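Local coordinates for protein probable enoyl-CoA hydratase/isomerase (Pseudomonas aeruginosa PAO1, PDB 5YLO) that probably acts as a Delta3,Delta2-enoyl-CoA isomerase of the crotonase family, shifting double bonds of unsaturated fatty acyl-CoA for beta-oxidation, at residues 38-41 and 42-46; 83-86 and 87-91; 204-207 and 208-212. All coordinates share one frame; numbering follows the deposited sequence.

Interaction 1 of 3, residues 38-41 and 42-46; sequences HVRL and DACER
The last turns of helix 31-46, the crossover helix of the beta-alpha-beta unit formed with strands 15-20 and 52-56 of the crotonase fold, bring R40 over A43 and C44 one turn further on. R40 leaves the backbone with CG anti to N (chi1 -175°), then bends at chi2 and chi3, and the double bend lays the guanidinium along the helix toward its C-terminal end. CB of A43 lies 3.2 Å from NH1 of R40, oblique to the guanidinium plane, while SG of C44 sits over one face of the guanidinium, off toward its rim, 3.9 Å from NH2 of R40. Behind the side chains run ordinary i to i+4 bonds: N of A43 to O of V39 at 3.1 Å, N of C44 to O of R40 at 3.0 Å, and N of E45 to O of L41 at 3.2 Å. O of L41 also takes a second, weak bond from N of C44.

D42 faces another side of the helix, its CG likewise anti to N. Its carboxylate is shared: OD2 of D42 meets NH1 of R46 at 2.9 Å in a salt bridge one turn along, and OD1 makes a second salt bridge with R95 of helix 85-97. The buried side chain of L41 packs on L92 and L96 of that same helix and on L18 of strand 15-20, and R40 lies against T9, V11 and L18 of the sheet.

R40 therefore meets its helix neighbours through a methyl and a sulfur, with no acidic partner among residues 42-46, whereas D42 stands between two arginines, an arrangement that would probably favour its ionised form.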
loop_
_atom_site.group_PDB
_atom_site.type_symbol
_atom_site.label_atom_id
_atom_site.label_comp_id
_atom_site.label_asym_id
_atom_site.label_seq_id
_atom_site.Cartn_x
_atom_site.Cartn_y
_atom_site.Cartn_z
ATOM N N HIS A 38 -4.921 5.414 28.562
ATOM C CA HIS A 38 -5.049 3.972 28.438
ATOM C C HIS A 38 -6.271 3.446 29.177
ATOM O O HIS A 38 -6.962 2.567 28.671
ATOM C CB HIS A 38 -3.803 3.232 28.911
ATOM C CG HIS A 38 -3.868 1.757 28.672
ATOM N ND1 HIS A 38 -2.881 1.063 28.010
ATOM C CD2 HIS A 38 -4.822 0.848 28.982
ATOM C CE1 HIS A 38 -3.215 -0.212 27.935
ATOM N NE2 HIS A 38 -4.391 -0.369 28.516
ATOM N N VAL A 39 -6.548 3.970 30.370
ATOM C CA VAL A 39 -7.709 3.466 31.101
ATOM C C VAL A 39 -9.004 4.045 30.538
ATOM O O VAL A 39 -10.026 3.353 30.466
ATOM C CB VAL A 39 -7.562 3.756 32.607
ATOM C CG1 VAL A 39 -8.765 3.232 33.380
ATOM C CG2 VAL A 39 -6.283 3.135 33.139
ATOM N N ARG A 40 -8.986 5.315 30.122
ATOM C CA ARG A 40 -10.192 5.937 29.580
ATOM C C ARG A 40 -10.614 5.281 28.271
ATOM O O ARG A 40 -11.812 5.168 27.982
ATOM C CB ARG A 40 -9.963 7.436 29.383
ATOM C CG ARG A 40 -11.186 8.220 28.923
ATOM C CD ARG A 40 -12.113 8.578 30.078
ATOM N NE ARG A 40 -13.181 7.601 30.269
ATOM C CZ ARG A 40 -14.368 7.658 29.671
ATOM N NH1 ARG A 40 -15.279 6.728 29.910
ATOM N NH2 ARG A 40 -14.650 8.643 28.830
ATOM N N LEU A 41 -9.644 4.844 27.460
ATOM C CA LEU A 41 -9.976 4.139 26.227
ATOM C C LEU A 41 -10.717 2.840 26.517
ATOM O O LEU A 41 -11.676 2.495 25.817
ATOM C CB LEU A 41 -8.709 3.858 25.419
ATOM C CG LEU A 41 -8.104 5.026 24.641
ATOM C CD1 LEU A 41 -6.798 4.601 23.996
ATOM C CD2 LEU A 41 -9.077 5.537 23.594
ATOM N N ASP A 42 -10.283 2.106 27.544
ATOM C CA ASP A 42 -10.975 0.878 27.919
ATOM C C ASP A 42 -12.403 1.166 28.360
ATOM O O ASP A 42 -13.315 0.372 28.100
ATOM C CB ASP A 42 -10.203 0.156 29.023
ATOM C CG ASP A 42 -10.902 -1.103 29.498
ATOM O OD1 ASP A 42 -10.813 -2.132 28.796
ATOM O OD2 ASP A 42 -11.535 -1.065 30.575
ATOM N N ALA A 43 -12.620 2.305 29.020
ATOM C CA ALA A 43 -13.973 2.674 29.417
ATOM C C ALA A 43 -14.836 2.997 28.202
ATOM O O ALA A 43 -16.041 2.723 28.201
ATOM C CB ALA A 43 -13.932 3.856 30.384
ATOM N N CYS A 44 -14.237 3.569 27.155
ATOM C CA CYS A 44 -15.010 3.906 25.963
ATOM C C CYS A 44 -15.495 2.656 25.240
ATOM O O CYS A 44 -16.635 2.613 24.763
ATOM C CB CYS A 44 -14.180 4.783 25.026
ATOM S SG CYS A 44 -13.901 6.463 25.634
ATOM N N GLU A 45 -14.650 1.625 25.150
ATOM C CA GLU A 45 -15.068 0.379 24.511
ATOM C C GLU A 45 -16.280 -0.221 25.213
ATOM O O GLU A 45 -17.238 -0.655 24.563
ATOM C CB GLU A 45 -13.914 -0.621 24.498
ATOM C CG GLU A 45 -13.060 -0.574 23.252
ATOM C CD GLU A 45 -12.209 -1.815 23.100
ATOM O OE1 GLU A 45 -12.692 -2.911 23.455
ATOM O OE2 GLU A 45 -11.057 -1.695 22.633
ATOM N N ARG A 46 -16.254 -0.253 26.547
ATOM C CA ARG A 46 -17.339 -0.876 27.299
ATOM C C ARG A 46 -18.598 -0.017 27.313
ATOM O O ARG A 46 -19.707 -0.551 27.418
ATOM C CB ARG A 46 -16.879 -1.164 28.730
ATOM C CG ARG A 46 -15.906 -2.328 28.857
ATOM C CD ARG A 46 -14.894 -2.100 29.975
ATOM N NE ARG A 46 -15.425 -1.252 31.039
ATOM C CZ ARG A 46 -14.808 -1.025 32.195
ATOM N NH1 ARG A 46 -13.635 -1.589 32.449
ATOM N NH2 ARG A 46 -15.367 -0.235 33.101
#

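Interaction 2 of 3, residues 83-86 and 87-91; sequences YGWT and EAAHA
Helix 85-97 begins here, with G84 as N-cap, and its first turns are closed by three backbone bonds between residues 84-86 and 88-90. N of A88 donates to O of G84 at 3.1 Å, N of A89 to O of W85 at 2.8 Å, and N of H90 to O of T86 at 3.0 Å, the last nearly straight at 168°.

The polar side-chain ends find partners outside the turn. OH of Y83 is hydrogen-bonded to E70 of helix 68-76, and NE1 of W85 makes a weak bond to the carbonyl of L29. NE2 of H90 has a weak bond to a glycerol, probably from the crystallisation liquor, and L229 of a second subunit packs against the same side chain. E87 doubles back at chi2 (66°), which carries OE1 of E87 to 3.2 Å from CA of G84, beside the cap.

Two CH-pi contacts accompany the turn. CB of A89 lies over the six-membered ring of W85, 4.0 Å from its centroid. T86 and H90 run side by side, pointing the same way, and the methyl CG2 of T86 stands over one face of the imidazole, 3.6 Å from CE1 of H90.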
loop_
_atom_site.group_PDB
_atom_site.type_symbol
_atom_site.label_atom_id
_atom_site.label_comp_id
_atom_site.label_asym_id
_atom_site.label_seq_id
_atom_site.Cartn_x
_atom_site.Cartn_y
_atom_site.Cartn_z
ATOM N N TYR A 83 12.223 2.580 35.072
ATOM C CA TYR A 83 11.358 3.473 34.314
ATOM C C TYR A 83 10.558 2.675 33.293
ATOM O O TYR A 83 11.131 2.036 32.404
ATOM C CB TYR A 83 12.205 4.540 33.623
ATOM C CG TYR A 83 11.421 5.657 32.975
ATOM C CD1 TYR A 83 10.216 6.092 33.509
ATOM C CD2 TYR A 83 11.889 6.275 31.824
ATOM C CE1 TYR A 83 9.502 7.117 32.914
ATOM C CE2 TYR A 83 11.183 7.295 31.222
ATOM C CZ TYR A 83 9.990 7.713 31.772
ATOM O OH TYR A 83 9.284 8.729 31.173
ATOM N N GLY A 84 9.235 2.700 33.425
ATOM C CA GLY A 84 8.390 1.873 32.588
ATOM C C GLY A 84 7.632 2.625 31.516
ATOM O O GLY A 84 6.476 2.300 31.229
ATOM N N TRP A 85 8.272 3.626 30.907
ATOM C CA TRP A 85 7.585 4.438 29.907
ATOM C C TRP A 85 7.299 3.635 28.644
ATOM O O TRP A 85 6.174 3.650 28.130
ATOM C CB TRP A 85 8.408 5.682 29.574
ATOM C CG TRP A 85 7.730 6.574 28.580
ATOM C CD1 TRP A 85 6.907 7.627 28.851
ATOM C CD2 TRP A 85 7.802 6.477 27.153
ATOM N NE1 TRP A 85 6.465 8.196 27.681
ATOM C CE2 TRP A 85 7.000 7.507 26.624
ATOM C CE3 TRP A 85 8.469 5.620 26.271
ATOM C CZ2 TRP A 85 6.847 7.703 25.253
ATOM C CZ3 TRP A 85 8.315 5.816 24.912
ATOM C CH2 TRP A 85 7.512 6.850 24.415
ATOM N N THR A 86 8.315 2.942 28.118
ATOM C CA THR A 86 8.129 2.157 26.901
ATOM C C THR A 86 7.009 1.140 27.071
ATOM O O THR A 86 6.187 0.950 26.167
ATOM C CB THR A 86 9.437 1.460 26.518
ATOM O OG1 THR A 86 10.410 2.440 26.131
ATOM C CG2 THR A 86 9.216 0.490 25.364
ATOM N N GLU A 87 6.944 0.499 28.240
ATOM C CA GLU A 87 5.905 -0.492 28.492
ATOM C C GLU A 87 4.522 0.149 28.496
ATOM O O GLU A 87 3.562 -0.422 27.964
ATOM C CB GLU A 87 6.175 -1.207 29.818
ATOM C CG GLU A 87 7.419 -2.104 29.821
ATOM C CD GLU A 87 8.721 -1.330 29.667
ATOM O OE1 GLU A 87 8.839 -0.238 30.260
ATOM O OE2 GLU A 87 9.620 -1.803 28.939
ATOM N N ALA A 88 4.401 1.342 29.083
ATOM C CA ALA A 88 3.110 2.021 29.123
ATOM C C ALA A 88 2.703 2.525 27.744
ATOM O O ALA A 88 1.517 2.508 27.396
ATOM C CB ALA A 88 3.155 3.175 30.123
ATOM N N ALA A 89 3.672 2.982 26.945
ATOM C CA ALA A 89 3.352 3.505 25.622
ATOM C C ALA A 89 2.910 2.394 24.675
ATOM O O ALA A 89 1.916 2.545 23.955
ATOM C CB ALA A 89 4.552 4.257 25.048
ATOM N N HIS A 90 3.630 1.268 24.668
ATOM C CA HIS A 90 3.290 0.175 23.760
ATOM C C HIS A 90 1.941 -0.445 24.098
ATOM O O HIS A 90 1.224 -0.893 23.197
ATOM C CB HIS A 90 4.381 -0.893 23.780
ATOM C CG HIS A 90 5.648 -0.478 23.099
ATOM N ND1 HIS A 90 6.721 -1.329 22.942
ATOM C CD2 HIS A 90 6.012 0.697 22.532
ATOM C CE1 HIS A 90 7.692 -0.696 22.309
ATOM N NE2 HIS A 90 7.288 0.535 22.049
ATOM N N ALA A 91 1.577 -0.489 25.381
ATOM C CA ALA A 91 0.246 -0.969 25.736
ATOM C C ALA A 91 -0.828 -0.011 25.238
ATOM O O ALA A 91 -1.902 -0.444 24.804
ATOM C CB ALA A 91 0.137 -1.166 27.246
#

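Interaction 3 of 3, residues 204-207 and 208-212; sequences SGPT and FAFAQ
P206 lies at the apolar centre of this N-terminal helix cap, where it occupies the N-cap position of helix 207-220 and meets three side chains of the first turn. CB of P206 is 3.5 Å from CE1 of F208, CG is 4.1 Å from CB of A209, and CD is 3.5 Å from CZ of F210. The pyrrolidine and the F210 side chain cross at about a right angle. F208 reaches back to the proline because its CG is placed between the backbone N and the carbonyl carbon (chi1 58°), a less common choice in a helix. CZ of F210 also comes to 3.8 Å from CA of G205, where a glycine leaves space for the ring.

Farther out the contact enters the trimer interface: Y137 of the third subunit packs on P206, Y142 of that subunit on A209 and F210, and the rings of its F166 and of F210 meet.

At the polar edge, N of A211 donates to O of T207 at 3.1 Å. N of F210 donates to O of P206 at 3.2 Å, in the carbonyl plane, and that same oxygen stands over the centre of F210's own ring, 3.2 Å from its CG.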
loop_
_atom_site.group_PDB
_atom_site.type_symbol
_atom_site.label_atom_id
_atom_site.label_comp_id
_atom_site.label_asym_id
_atom_site.label_seq_id
_atom_site.Cartn_x
_atom_site.Cartn_y
_atom_site.Cartn_z
ATOM N N SER A 204 -23.487 8.296 14.206
ATOM C CA SER A 204 -24.845 7.973 13.782
ATOM C C SER A 204 -24.954 6.588 13.160
ATOM O O SER A 204 -26.056 6.031 13.116
ATOM C CB SER A 204 -25.356 9.016 12.784
ATOM O OG SER A 204 -24.908 8.733 11.469
ATOM N N GLY A 205 -23.845 6.020 12.689
ATOM C CA GLY A 205 -23.882 4.750 12.005
ATOM C C GLY A 205 -23.959 3.579 12.959
ATOM O O GLY A 205 -23.972 3.724 14.190
ATOM N N PRO A 206 -24.019 2.370 12.382
ATOM C CA PRO A 206 -24.078 1.156 13.209
ATOM C C PRO A 206 -22.732 0.809 13.828
ATOM O O PRO A 206 -21.836 0.301 13.146
ATOM C CB PRO A 206 -24.541 0.082 12.217
ATOM C CG PRO A 206 -24.069 0.571 10.886
ATOM C CD PRO A 206 -24.116 2.075 10.941
ATOM N N THR A 207 -22.585 1.077 15.130
ATOM C CA THR A 207 -21.293 0.895 15.785
ATOM C C THR A 207 -20.889 -0.576 15.818
ATOM O O THR A 207 -19.702 -0.904 15.696
ATOM C CB THR A 207 -21.337 1.473 17.200
ATOM O OG1 THR A 207 -21.814 2.823 17.150
ATOM C CG2 THR A 207 -19.950 1.460 17.829
ATOM N N PHE A 208 -21.864 -1.474 15.975
ATOM C CA PHE A 208 -21.564 -2.901 16.036
ATOM C C PHE A 208 -20.954 -3.396 14.730
ATOM O O PHE A 208 -20.006 -4.190 14.739
ATOM C CB PHE A 208 -22.834 -3.688 16.371
ATOM C CG PHE A 208 -23.967 -3.473 15.392
ATOM C CD1 PHE A 208 -24.805 -2.371 15.504
ATOM C CD2 PHE A 208 -24.200 -4.380 14.366
ATOM C CE1 PHE A 208 -25.847 -2.173 14.608
ATOM C CE2 PHE A 208 -25.242 -4.186 13.466
ATOM C CZ PHE A 208 -26.065 -3.081 13.589
ATOM N N ALA A 209 -21.490 -2.941 13.596
ATOM C CA ALA A 209 -20.963 -3.373 12.307
ATOM C C ALA A 209 -19.568 -2.811 12.072
ATOM O O ALA A 209 -18.709 -3.488 11.496
ATOM C CB ALA A 209 -21.913 -2.956 11.187
ATOM N N PHE A 210 -19.323 -1.576 12.517
ATOM C CA PHE A 210 -17.992 -0.995 12.380
ATOM C C PHE A 210 -16.964 -1.803 13.162
ATOM O O PHE A 210 -15.832 -1.995 12.700
ATOM C CB PHE A 210 -17.993 0.462 12.851
ATOM C CG PHE A 210 -18.949 1.356 12.103
ATOM C CD1 PHE A 210 -19.450 0.997 10.860
ATOM C CD2 PHE A 210 -19.340 2.571 12.647
ATOM C CE1 PHE A 210 -20.327 1.828 10.183
ATOM C CE2 PHE A 210 -20.215 3.405 11.974
ATOM C CZ PHE A 210 -20.707 3.034 10.740
ATOM N N ALA A 211 -17.344 -2.292 14.345
ATOM C CA ALA A 211 -16.420 -3.068 15.165
ATOM C C ALA A 211 -16.007 -4.351 14.456
ATOM O O ALA A 211 -14.817 -4.685 14.394
ATOM C CB ALA A 211 -17.054 -3.378 16.521
ATOM N N GLN A 212 -16.980 -5.086 13.914
ATOM C CA GLN A 212 -16.656 -6.292 13.159
ATOM C C GLN A 212 -15.856 -5.957 11.907
ATOM O O GLN A 212 -14.898 -6.661 11.567
ATOM C CB GLN A 212 -17.933 -7.043 12.792
ATOM C CG GLN A 212 -18.678 -7.623 13.978
ATOM C CD GLN A 212 -19.930 -8.368 13.565
ATOM O OE1 GLN A 212 -20.793 -7.824 12.875
ATOM N NE2 GLN A 212 -20.035 -9.625 13.980
#

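How the interactions relate
Interactions 1 and 2 belong to neighbouring helices that lie against each other: their centres are 17 Å apart, yet they meet where CE1 of H38 comes to 3.4 Å from O of A91. The packing of L34 against W85 and A88 continues the same helix-helix interface. Interaction 3 is separate, its centre also 17 Å from that of interaction 1 with about 8 Å between nearest atoms, and 30 Å from that of interaction 2. Two of the three reach other subunits of the trimer: residues 83-91 meet the second subunit, and residues 204-212 meet the third. A glycerol, probably from the crystallisation liquor, lies beside H90 of interaction 2.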